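Local coordinates for natterin-like protein (Lethenteron camtschaticum, PDB 6IUL), which probably acts as a pore-forming cytotoxin, coupling a jacalin-like lectin domain to an aerolysin-type pore-forming module, at residues Asn165-Ile171 and Ile268-Asp272; Ile195-Ser201 and Ile298-Tyr304; Leu212-Ile218 and Ser234-Val240. The contacts are given in a common frame with arbitrary orientation. Residue numbers count along the deposited sequence, not the author numbering.

All three contacts are antiparallel strand pairings in one large mixed sheet of the elongated, aerolysin-type part of the chain. Contacts 1 and 2 are joined through neighbouring strands 260-285 and 290-313: Ala-271 N lies 2.9 Å from Thr-303 O, a probable hydrogen bond. Contact 3, the open base of a hairpin, packs on contact 2, Ile-218 meeting Ser-198 and Tyr-299; its nearest atoms stay about 9 Å from contact 1. Each is part buried, part exposed. Contact 1, farthest from the chain centre, has salt bridges Arg-270 to Asp-272 and Glu-170 to Lys-76 of the second subunit. Contact 2 buries Ser-198, Trp-200 and Tyr-299; contact 3 sets Val-214 and Ala-216 beside Ser-236 and His-238, with Lys-215 and Thr-237 exposed.

Contact 1: residues Asn165-Ile171 and Ile268-Asp272; sequences NVQMEEI and IGRAD
Strands 166-178 and 260-285 of the long aerolysin-like sheet pair antiparallel here through 166-171 and 268-272, axes 4.3 Å apart at closest and at 143°. Gln-167/Arg-270 and Glu-169/Ile-268 are hydrogen-bonded pairs, with Met-168/Gly-269 the non-hydrogen-bonded pair between them. Four main-chain bonds result: Gln-167 N to Arg-270 O (2.8 Å), Arg-270 N to Gln-167 O (2.7 Å), Glu-169 N to Ile-268 O (3.0 Å) and Ile-268 N to Glu-169 O (3.0 Å). Beyond them, a water accepts from Asn-165 N (2.8 Å) and donates to Asp-272 O (2.7 Å). The absent side chain of Gly-269 lets Val-166 CG1 and Met-168 SD close to 3.8 and 3.6 Å from Gly-269 CA; a CB would clash with the valine. On the other face Arg-270 (chi1-chi3 all t) directs NH1 to Asp-272 OD2 (2.9 Å, a salt bridge). Glu-169 OE2 stays 4.2 Å from Arg-270 NE, beyond salt-bridge range. Ile-171 CD1 packs 3.7 Å from Ile-268 CB. Gly-269 hydrogen-bonds to Thr-305, and Ala-271 probably to Thr-303, of the next strand. The pairing thus rests chiefly on backbone, one salt bridge staying within strand 268-272 and the other, Glu-170 to Lys-76, leading to the second subunit.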
loop_
_atom_site.group_PDB
_atom_site.type_symbol
_atom_site.label_atom_id
_atom_site.label_comp_id
_atom_site.label_asym_id
_atom_site.label_seq_id
_atom_site.Cartn_x
_atom_site.Cartn_y
_atom_site.Cartn_z
ATOM N N ASN A 165 -9.132 22.124 8.366
ATOM C CA ASN A 165 -10.363 21.854 9.086
ATOM C C ASN A 165 -10.117 20.664 10.045
ATOM O O ASN A 165 -10.329 19.489 9.678
ATOM C CB ASN A 165 -11.497 21.537 8.121
ATOM C CG ASN A 165 -12.781 21.222 8.844
ATOM O OD1 ASN A 165 -12.955 21.616 9.999
ATOM N ND2 ASN A 165 -13.674 20.501 8.194
ATOM N N VAL A 166 -9.675 20.962 11.261
ATOM C CA VAL A 166 -9.354 19.911 12.239
ATOM C C VAL A 166 -10.558 19.488 13.065
ATOM O O VAL A 166 -11.057 20.263 13.827
ATOM C CB VAL A 166 -8.245 20.391 13.171
ATOM C CG1 VAL A 166 -7.883 19.304 14.151
ATOM C CG2 VAL A 166 -7.017 20.790 12.366
ATOM N N GLN A 167 -11.035 18.267 12.875
ATOM C CA GLN A 167 -12.181 17.721 13.599
ATOM C C GLN A 167 -11.677 16.873 14.789
ATOM O O GLN A 167 -10.850 15.953 14.614
ATOM C CB GLN A 167 -13.082 16.818 12.717
ATOM C CG GLN A 167 -13.860 17.453 11.536
ATOM C CD GLN A 167 -14.767 18.666 11.874
ATOM O OE1 GLN A 167 -15.513 19.121 11.019
ATOM N NE2 GLN A 167 -14.658 19.220 13.077
ATOM N N MET A 168 -12.218 17.180 15.972
ATOM C CA MET A 168 -11.867 16.517 17.219
ATOM C C MET A 168 -12.765 15.317 17.447
ATOM O O MET A 168 -13.969 15.364 17.184
ATOM C CB MET A 168 -11.992 17.508 18.390
ATOM C CG MET A 168 -11.071 18.718 18.287
ATOM S SD MET A 168 -9.300 18.328 18.091
ATOM C CE MET A 168 -8.601 19.956 18.454
ATOM N N GLU A 169 -12.156 14.223 17.896
ATOM C CA GLU A 169 -12.851 13.011 18.219
ATOM C C GLU A 169 -12.415 12.636 19.645
ATOM O O GLU A 169 -11.222 12.708 19.977
ATOM C CB GLU A 169 -12.422 11.821 17.337
ATOM C CG GLU A 169 -12.012 12.081 15.921
ATOM C CD GLU A 169 -11.507 10.811 15.233
ATOM O OE1 GLU A 169 -11.369 9.763 15.888
ATOM O OE2 GLU A 169 -11.286 10.872 14.015
ATOM N N GLU A 170 -13.355 12.161 20.431
ATOM C CA GLU A 170 -13.074 11.683 21.763
ATOM C C GLU A 170 -12.549 10.246 21.668
ATOM O O GLU A 170 -12.976 9.441 20.871
ATOM C CB GLU A 170 -14.316 11.723 22.615
ATOM C CG GLU A 170 -14.804 13.106 23.028
ATOM C CD GLU A 170 -15.978 13.016 24.050
ATOM O OE1 GLU A 170 -16.331 14.078 24.622
ATOM O OE2 GLU A 170 -16.557 11.894 24.292
ATOM N N ILE A 171 -11.575 9.932 22.479
ATOM C CA ILE A 171 -11.003 8.611 22.459
ATOM C C ILE A 171 -11.335 7.875 23.759
ATOM O O ILE A 171 -11.619 6.662 23.762
ATOM C CB ILE A 171 -9.479 8.704 22.325
ATOM C CG1 ILE A 171 -9.127 9.321 20.984
ATOM C CG2 ILE A 171 -8.821 7.308 22.486
ATOM C CD1 ILE A 171 -7.691 9.769 20.900
ATOM N N ILE A 268 -8.287 13.519 19.959
ATOM C CA ILE A 268 -7.332 13.668 18.858
ATOM C C ILE A 268 -7.967 14.414 17.723
ATOM O O ILE A 268 -9.181 14.352 17.511
ATOM C CB ILE A 268 -6.780 12.323 18.386
ATOM C CG1 ILE A 268 -5.463 12.533 17.654
ATOM C CG2 ILE A 268 -7.834 11.625 17.573
ATOM C CD1 ILE A 268 -4.753 11.268 17.211
ATOM N N GLY A 269 -7.160 15.197 17.021
ATOM C CA GLY A 269 -7.694 15.951 15.871
ATOM C C GLY A 269 -7.413 15.262 14.535
ATOM O O GLY A 269 -6.321 14.753 14.320
ATOM N N ARG A 270 -8.384 15.290 13.648
ATOM C CA ARG A 270 -8.303 14.662 12.332
ATOM C C ARG A 270 -8.538 15.713 11.252
ATOM O O ARG A 270 -9.512 16.468 11.311
ATOM C CB ARG A 270 -9.399 13.617 12.236
ATOM C CG ARG A 270 -9.514 12.884 10.931
ATOM C CD ARG A 270 -10.744 11.989 10.966
ATOM N NE ARG A 270 -10.776 11.060 9.823
ATOM C CZ ARG A 270 -11.242 11.347 8.599
ATOM N NH1 ARG A 270 -11.715 12.563 8.312
ATOM N NH2 ARG A 270 -11.244 10.398 7.661
ATOM N N ALA A 271 -7.675 15.741 10.250
ATOM C CA ALA A 271 -7.825 16.696 9.159
ATOM C C ALA A 271 -7.670 16.058 7.800
ATOM O O ALA A 271 -6.671 15.387 7.540
ATOM C CB ALA A 271 -6.825 17.834 9.318
ATOM N N ASP A 272 -8.687 16.271 6.952
ATOM C CA ASP A 272 -8.648 15.945 5.520
ATOM C C ASP A 272 -7.971 17.060 4.782
ATOM O O ASP A 272 -8.333 18.210 4.955
ATOM C CB ASP A 272 -10.056 15.740 4.952
ATOM C CG ASP A 272 -10.664 14.400 5.397
ATOM O OD1 ASP A 272 -10.121 13.337 5.042
ATOM O OD2 ASP A 272 -11.677 14.387 6.110
HETATM O O HOH W 1 -8.273 20.533 6.264
#

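Contact 2: residues Ile195-Ser201 and Ile298-Tyr304; sequences IKKSSWS and IYKGLTY
This is an antiparallel ladder in the long twisted sheet of the aerolysin-like module, pairing strand 195-200 with strand 298-304 at 164° and a closest axis separation of 4.5 Å. Lys-197/Leu-302 and Ser-199/Lys-300 are hydrogen-bonded pairs; Ser-198/Gly-301 and Trp-200/Tyr-299 are non-hydrogen-bonded. Lys-197 N to Leu-302 O is 3.0 Å, Leu-302 N to Lys-197 O 2.9 Å, and Lys-300 N to Ser-199 O 2.9 Å; the return bond from Ser-199 N to Lys-300 O, also 2.9 Å, is bent and weak. One face is buried. There Tyr-299 (chi1 t, chi2 85°) lays its ring alongside Gly-301, where a CB would clash with it, and joins its OH to Ser-198 OG (chi1 m) at 2.7 Å. Trp-200 (chi1 m, chi2 -89°) receives the tyrosine edge on the face of its five-membered ring, centroids 4.7 Å apart and planes at 55°, and its NE1 bonds to Tyr-156. The hairpin strand 212-223 packs over this face. On the other face Lys-197 (m) and Leu-302 (t, p) meet CB to CB at 4.0 Å, while Lys-300 turns out to a salt bridge with Asp-274. A water bridges Ile-195 N and Tyr-304 OH, 2.7 Å from each. At the opposite end Ser-201 N donates to Ile-298 O (3.0 Å), and the p rotamer of Ser-201 places OG 2.8 Å from Ile-298 N, whose hydrogen it accepts.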
loop_
_atom_site.group_PDB
_atom_site.type_symbol
_atom_site.label_atom_id
_atom_site.label_comp_id
_atom_site.label_asym_id
_atom_site.label_seq_id
_atom_site.Cartn_x
_atom_site.Cartn_y
_atom_site.Cartn_z
ATOM N N ILE A 195 -4.693 5.794 10.914
ATOM C CA ILE A 195 -4.151 5.518 9.564
ATOM C C ILE A 195 -3.986 6.844 8.798
ATOM O O ILE A 195 -4.974 7.414 8.323
ATOM C CB ILE A 195 -5.095 4.591 8.783
ATOM C CG1 ILE A 195 -5.415 3.350 9.638
ATOM C CG2 ILE A 195 -4.499 4.210 7.415
ATOM C CD1 ILE A 195 -6.183 2.245 8.948
ATOM N N LYS A 196 -2.756 7.337 8.696
ATOM C CA LYS A 196 -2.443 8.522 7.875
ATOM C C LYS A 196 -2.420 8.143 6.386
ATOM O O LYS A 196 -2.056 7.025 6.047
ATOM C CB LYS A 196 -1.106 9.119 8.270
ATOM C CG LYS A 196 -1.072 9.783 9.642
ATOM C CD LYS A 196 0.356 10.257 9.989
ATOM C CE LYS A 196 0.347 11.388 10.993
ATOM N NZ LYS A 196 1.673 11.726 11.600
ATOM N N LYS A 197 -2.841 9.052 5.511
ATOM C CA LYS A 197 -2.875 8.775 4.074
ATOM C C LYS A 197 -2.301 9.913 3.263
ATOM O O LYS A 197 -2.495 11.082 3.616
ATOM C CB LYS A 197 -4.297 8.472 3.618
ATOM C CG LYS A 197 -4.838 7.157 4.141
ATOM C CD LYS A 197 -6.088 6.665 3.412
ATOM C CE LYS A 197 -6.183 5.146 3.604
ATOM N NZ LYS A 197 -7.376 4.509 3.002
ATOM N N SER A 198 -1.648 9.559 2.158
ATOM C CA SER A 198 -1.074 10.505 1.204
ATOM C C SER A 198 -1.336 10.048 -0.243
ATOM O O SER A 198 -1.189 8.856 -0.579
ATOM C CB SER A 198 0.424 10.604 1.416
ATOM O OG SER A 198 0.753 11.415 2.521
ATOM N N SER A 199 -1.722 10.990 -1.094
ATOM C CA SER A 199 -2.030 10.711 -2.495
ATOM C C SER A 199 -1.721 11.924 -3.382
ATOM O O SER A 199 -2.267 13.015 -3.204
ATOM C CB SER A 199 -3.475 10.317 -2.660
ATOM O OG SER A 199 -3.793 10.219 -4.047
ATOM N N TRP A 200 -0.818 11.742 -4.336
ATOM C CA TRP A 200 -0.590 12.746 -5.372
ATOM C C TRP A 200 -1.151 12.242 -6.689
ATOM O O TRP A 200 -0.742 11.187 -7.168
ATOM C CB TRP A 200 0.873 13.029 -5.518
ATOM C CG TRP A 200 1.537 13.714 -4.359
ATOM C CD1 TRP A 200 1.656 15.070 -4.166
ATOM C CD2 TRP A 200 2.232 13.094 -3.271
ATOM N NE1 TRP A 200 2.398 15.315 -3.051
ATOM C CE2 TRP A 200 2.739 14.123 -2.466
ATOM C CE3 TRP A 200 2.461 11.765 -2.897
ATOM C CZ2 TRP A 200 3.463 13.877 -1.300
ATOM C CZ3 TRP A 200 3.165 11.506 -1.750
ATOM C CH2 TRP A 200 3.689 12.563 -0.962
ATOM N N SER A 201 -2.078 12.992 -7.275
ATOM C CA SER A 201 -2.760 12.574 -8.487
ATOM C C SER A 201 -1.745 12.504 -9.654
ATOM O O SER A 201 -0.786 13.250 -9.706
ATOM C CB SER A 201 -3.923 13.509 -8.820
ATOM O OG SER A 201 -3.402 14.818 -9.179
ATOM N N ILE A 298 -3.462 17.335 -7.881
ATOM C CA ILE A 298 -4.010 17.552 -6.562
ATOM C C ILE A 298 -3.501 16.508 -5.537
ATOM O O ILE A 298 -3.359 15.327 -5.834
ATOM C CB ILE A 298 -5.553 17.611 -6.576
ATOM C CG1 ILE A 298 -6.155 16.255 -6.849
ATOM C CG2 ILE A 298 -6.094 18.642 -7.601
ATOM C CD1 ILE A 298 -7.680 16.250 -6.826
ATOM N N TYR A 299 -3.231 16.977 -4.331
ATOM C CA TYR A 299 -2.840 16.169 -3.197
ATOM C C TYR A 299 -4.011 15.996 -2.283
ATOM O O TYR A 299 -4.665 16.974 -1.884
ATOM C CB TYR A 299 -1.651 16.777 -2.445
ATOM C CG TYR A 299 -1.274 16.025 -1.193
ATOM C CD1 TYR A 299 -0.431 14.922 -1.241
ATOM C CD2 TYR A 299 -1.805 16.385 0.054
ATOM C CE1 TYR A 299 -0.102 14.217 -0.108
ATOM C CE2 TYR A 299 -1.472 15.686 1.206
ATOM C CZ TYR A 299 -0.623 14.603 1.128
ATOM O OH TYR A 299 -0.290 13.876 2.247
ATOM N N LYS A 300 -4.291 14.733 -1.976
ATOM C CA LYS A 300 -5.311 14.338 -1.031
ATOM C C LYS A 300 -4.591 13.617 0.112
ATOM O O LYS A 300 -3.818 12.673 -0.099
ATOM C CB LYS A 300 -6.327 13.402 -1.674
ATOM C CG LYS A 300 -7.359 14.100 -2.537
ATOM C CD LYS A 300 -8.547 13.202 -2.854
ATOM C CE LYS A 300 -9.607 13.957 -3.651
ATOM N NZ LYS A 300 -10.371 14.921 -2.797
ATOM N N GLY A 301 -4.849 14.064 1.329
ATOM C CA GLY A 301 -4.250 13.458 2.480
ATOM C C GLY A 301 -5.217 13.318 3.642
ATOM O O GLY A 301 -6.248 13.949 3.687
ATOM N N LEU A 302 -4.826 12.483 4.590
ATOM C CA LEU A 302 -5.468 12.386 5.875
ATOM C C LEU A 302 -4.367 12.423 6.922
ATOM O O LEU A 302 -3.383 11.673 6.836
ATOM C CB LEU A 302 -6.258 11.091 5.988
ATOM C CG LEU A 302 -6.948 10.853 7.357
ATOM C CD1 LEU A 302 -7.936 11.974 7.645
ATOM C CD2 LEU A 302 -7.717 9.537 7.376
ATOM N N THR A 303 -4.485 13.335 7.876
ATOM C CA THR A 303 -3.497 13.430 8.931
ATOM C C THR A 303 -4.180 13.616 10.292
ATOM O O THR A 303 -5.396 13.891 10.366
ATOM C CB THR A 303 -2.510 14.569 8.668
ATOM O OG1 THR A 303 -1.374 14.417 9.527
ATOM C CG2 THR A 303 -3.137 15.942 8.901
ATOM N N TYR A 304 -3.399 13.437 11.347
ATOM C CA TYR A 304 -3.884 13.560 12.713
ATOM C C TYR A 304 -2.916 14.406 13.517
ATOM O O TYR A 304 -1.718 14.405 13.247
ATOM C CB TYR A 304 -4.049 12.208 13.397
ATOM C CG TYR A 304 -5.191 11.363 12.916
ATOM C CD1 TYR A 304 -5.060 10.535 11.788
ATOM C CD2 TYR A 304 -6.400 11.341 13.604
ATOM C CE1 TYR A 304 -6.101 9.734 11.356
ATOM C CE2 TYR A 304 -7.458 10.540 13.181
ATOM C CZ TYR A 304 -7.301 9.748 12.047
ATOM O OH TYR A 304 -8.366 8.972 11.633
HETATM O O HOH W 2 -7.283 6.608 10.985
HETATM O O HOH W 3 -5.010 13.094 -5.288
#

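Contact 3: residues Leu212-Ile218 and Ser234-Val240; sequences LSVKAGI and SESTHAV
This is the open base of a beta hairpin, strand 212-218 against 234-238, antiparallel at 140° with axes 4.3 Å apart at closest; its position is consistent with the pre-stem hairpin that aerolysin-family toxins refold into a membrane barrel. Ser-234 O makes a CA-H...O contact with Gly-217 CA (3.6 Å); Glu-235 follows, its OE2 3.4 Å from Lys-215 CG. Ser-236 and Ala-216 form a hydrogen-bonded pair, Ala-216 N to Ser-236 O and Ser-236 N to Ala-216 O, 3.0 Å each. Thr-237 faces Lys-215 in a non-hydrogen-bonded pair on the exposed side. His-238 pairs with Val-214: Val-214 N to His-238 O is 2.8 Å, His-238 N to Val-214 O 2.9 Å. Ile-218 CG1 sits over one face of its ring (chi1 m, chi2 -79°), 4.2 Å from the centroid, a CH-pi contact; ND1 bonds to Glu-242, NE2 weakly to Ala-216 O (3.2 Å). Val-240 CG2 packs against Leu-212 CD1 (3.9 Å) and Val-214 CG2 (4.0 Å), and a water links Val-240 N (2.9 Å) to Leu-212 O (2.7 Å).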
loop_
_atom_site.group_PDB
_atom_site.type_symbol
_atom_site.label_atom_id
_atom_site.label_comp_id
_atom_site.label_asym_id
_atom_site.label_seq_id
_atom_site.Cartn_x
_atom_site.Cartn_y
_atom_site.Cartn_z
ATOM N N LEU A 212 7.127 5.201 -10.289
ATOM C CA LEU A 212 7.252 6.557 -9.715
ATOM C C LEU A 212 7.582 6.512 -8.222
ATOM O O LEU A 212 7.048 5.664 -7.503
ATOM C CB LEU A 212 5.929 7.309 -9.870
ATOM C CG LEU A 212 5.457 7.545 -11.285
ATOM C CD1 LEU A 212 4.118 8.195 -11.287
ATOM C CD2 LEU A 212 6.440 8.391 -12.082
ATOM N N SER A 213 8.495 7.366 -7.784
ATOM C CA SER A 213 8.590 7.739 -6.387
ATOM C C SER A 213 8.526 9.261 -6.284
ATOM O O SER A 213 8.784 9.979 -7.258
ATOM C CB SER A 213 9.846 7.183 -5.694
ATOM O OG SER A 213 10.978 7.593 -6.372
ATOM N N VAL A 214 8.142 9.732 -5.103
ATOM C CA VAL A 214 8.042 11.152 -4.810
ATOM C C VAL A 214 9.036 11.523 -3.735
ATOM O O VAL A 214 9.012 10.981 -2.631
ATOM C CB VAL A 214 6.644 11.487 -4.300
ATOM C CG1 VAL A 214 6.520 12.984 -4.105
ATOM C CG2 VAL A 214 5.586 10.998 -5.280
ATOM N N LYS A 215 9.953 12.423 -4.061
ATOM C CA LYS A 215 10.912 12.901 -3.095
ATOM C C LYS A 215 10.378 14.235 -2.586
ATOM O O LYS A 215 10.490 15.262 -3.252
ATOM C CB LYS A 215 12.321 12.993 -3.676
ATOM C CG LYS A 215 13.371 13.371 -2.647
ATOM C CD LYS A 215 14.772 13.431 -3.282
ATOM C CE LYS A 215 15.132 14.856 -3.720
ATOM N NZ LYS A 215 16.217 14.935 -4.723
ATOM N N ALA A 216 9.721 14.174 -1.425
ATOM C CA ALA A 216 8.964 15.305 -0.874
ATOM C C ALA A 216 8.649 15.097 0.587
ATOM O O ALA A 216 8.775 13.992 1.110
ATOM C CB ALA A 216 7.659 15.465 -1.621
ATOM N N GLY A 217 8.187 16.159 1.231
ATOM C CA GLY A 217 7.658 16.043 2.568
ATOM C C GLY A 217 6.158 15.896 2.527
ATOM O O GLY A 217 5.528 16.211 1.539
ATOM N N ILE A 218 5.563 15.463 3.631
ATOM C CA ILE A 218 4.111 15.276 3.675
ATOM C C ILE A 218 3.451 16.494 4.323
ATOM O O ILE A 218 3.919 16.989 5.356
ATOM C CB ILE A 218 3.770 13.970 4.434
ATOM C CG1 ILE A 218 4.048 12.759 3.528
ATOM C CG2 ILE A 218 2.324 13.955 4.896
ATOM C CD1 ILE A 218 3.909 11.417 4.212
ATOM N N SER A 234 9.200 16.864 7.244
ATOM C CA SER A 234 10.524 16.473 6.804
ATOM C C SER A 234 10.430 15.638 5.496
ATOM O O SER A 234 9.547 14.801 5.325
ATOM C CB SER A 234 11.158 15.637 7.933
ATOM O OG SER A 234 12.499 15.339 7.655
ATOM N N GLU A 235 11.355 15.873 4.590
ATOM C CA GLU A 235 11.356 15.233 3.295
ATOM C C GLU A 235 11.804 13.771 3.346
ATOM O O GLU A 235 12.734 13.418 4.064
ATOM C CB GLU A 235 12.285 16.005 2.367
ATOM C CG GLU A 235 12.483 15.361 1.006
ATOM C CD GLU A 235 13.275 16.259 0.050
ATOM O OE1 GLU A 235 12.838 17.413 -0.195
ATOM O OE2 GLU A 235 14.341 15.811 -0.452
ATOM N N SER A 236 11.134 12.925 2.573
ATOM C CA SER A 236 11.626 11.555 2.309
ATOM C C SER A 236 11.111 11.021 0.954
ATOM O O SER A 236 10.572 11.777 0.148
ATOM C CB SER A 236 11.243 10.605 3.453
ATOM O OG SER A 236 9.844 10.461 3.504
ATOM N N THR A 237 11.277 9.719 0.742
ATOM C CA THR A 237 10.822 9.006 -0.440
ATOM C C THR A 237 9.474 8.331 -0.243
ATOM O O THR A 237 9.282 7.628 0.720
ATOM C CB THR A 237 11.869 7.958 -0.807
ATOM O OG1 THR A 237 13.015 8.657 -1.281
ATOM C CG2 THR A 237 11.401 7.061 -1.914
ATOM N N HIS A 238 8.539 8.550 -1.162
ATOM C CA HIS A 238 7.168 8.024 -0.993
ATOM C C HIS A 238 6.674 7.412 -2.297
ATOM O O HIS A 238 7.089 7.810 -3.375
ATOM C CB HIS A 238 6.189 9.146 -0.594
ATOM C CG HIS A 238 6.608 9.906 0.623
ATOM N ND1 HIS A 238 6.423 9.417 1.902
ATOM C CD2 HIS A 238 7.214 11.108 0.761
ATOM C CE1 HIS A 238 6.897 10.292 2.772
ATOM N NE2 HIS A 238 7.374 11.329 2.108
ATOM N N ALA A 239 5.764 6.451 -2.208
ATOM C CA ALA A 239 5.028 6.053 -3.379
ATOM C C ALA A 239 3.978 7.127 -3.604
ATOM O O ALA A 239 3.632 7.896 -2.701
ATOM C CB ALA A 239 4.394 4.682 -3.192
ATOM N N VAL A 240 3.447 7.157 -4.813
ATOM C CA VAL A 240 2.464 8.142 -5.197
ATOM C C VAL A 240 1.211 8.056 -4.324
ATOM O O VAL A 240 0.533 9.053 -4.088
ATOM C CB VAL A 240 2.165 7.965 -6.699
ATOM C CG1 VAL A 240 0.773 8.331 -7.053
ATOM C CG2 VAL A 240 3.123 8.808 -7.517
HETATM O O HOH W 4 4.467 5.244 -6.719
#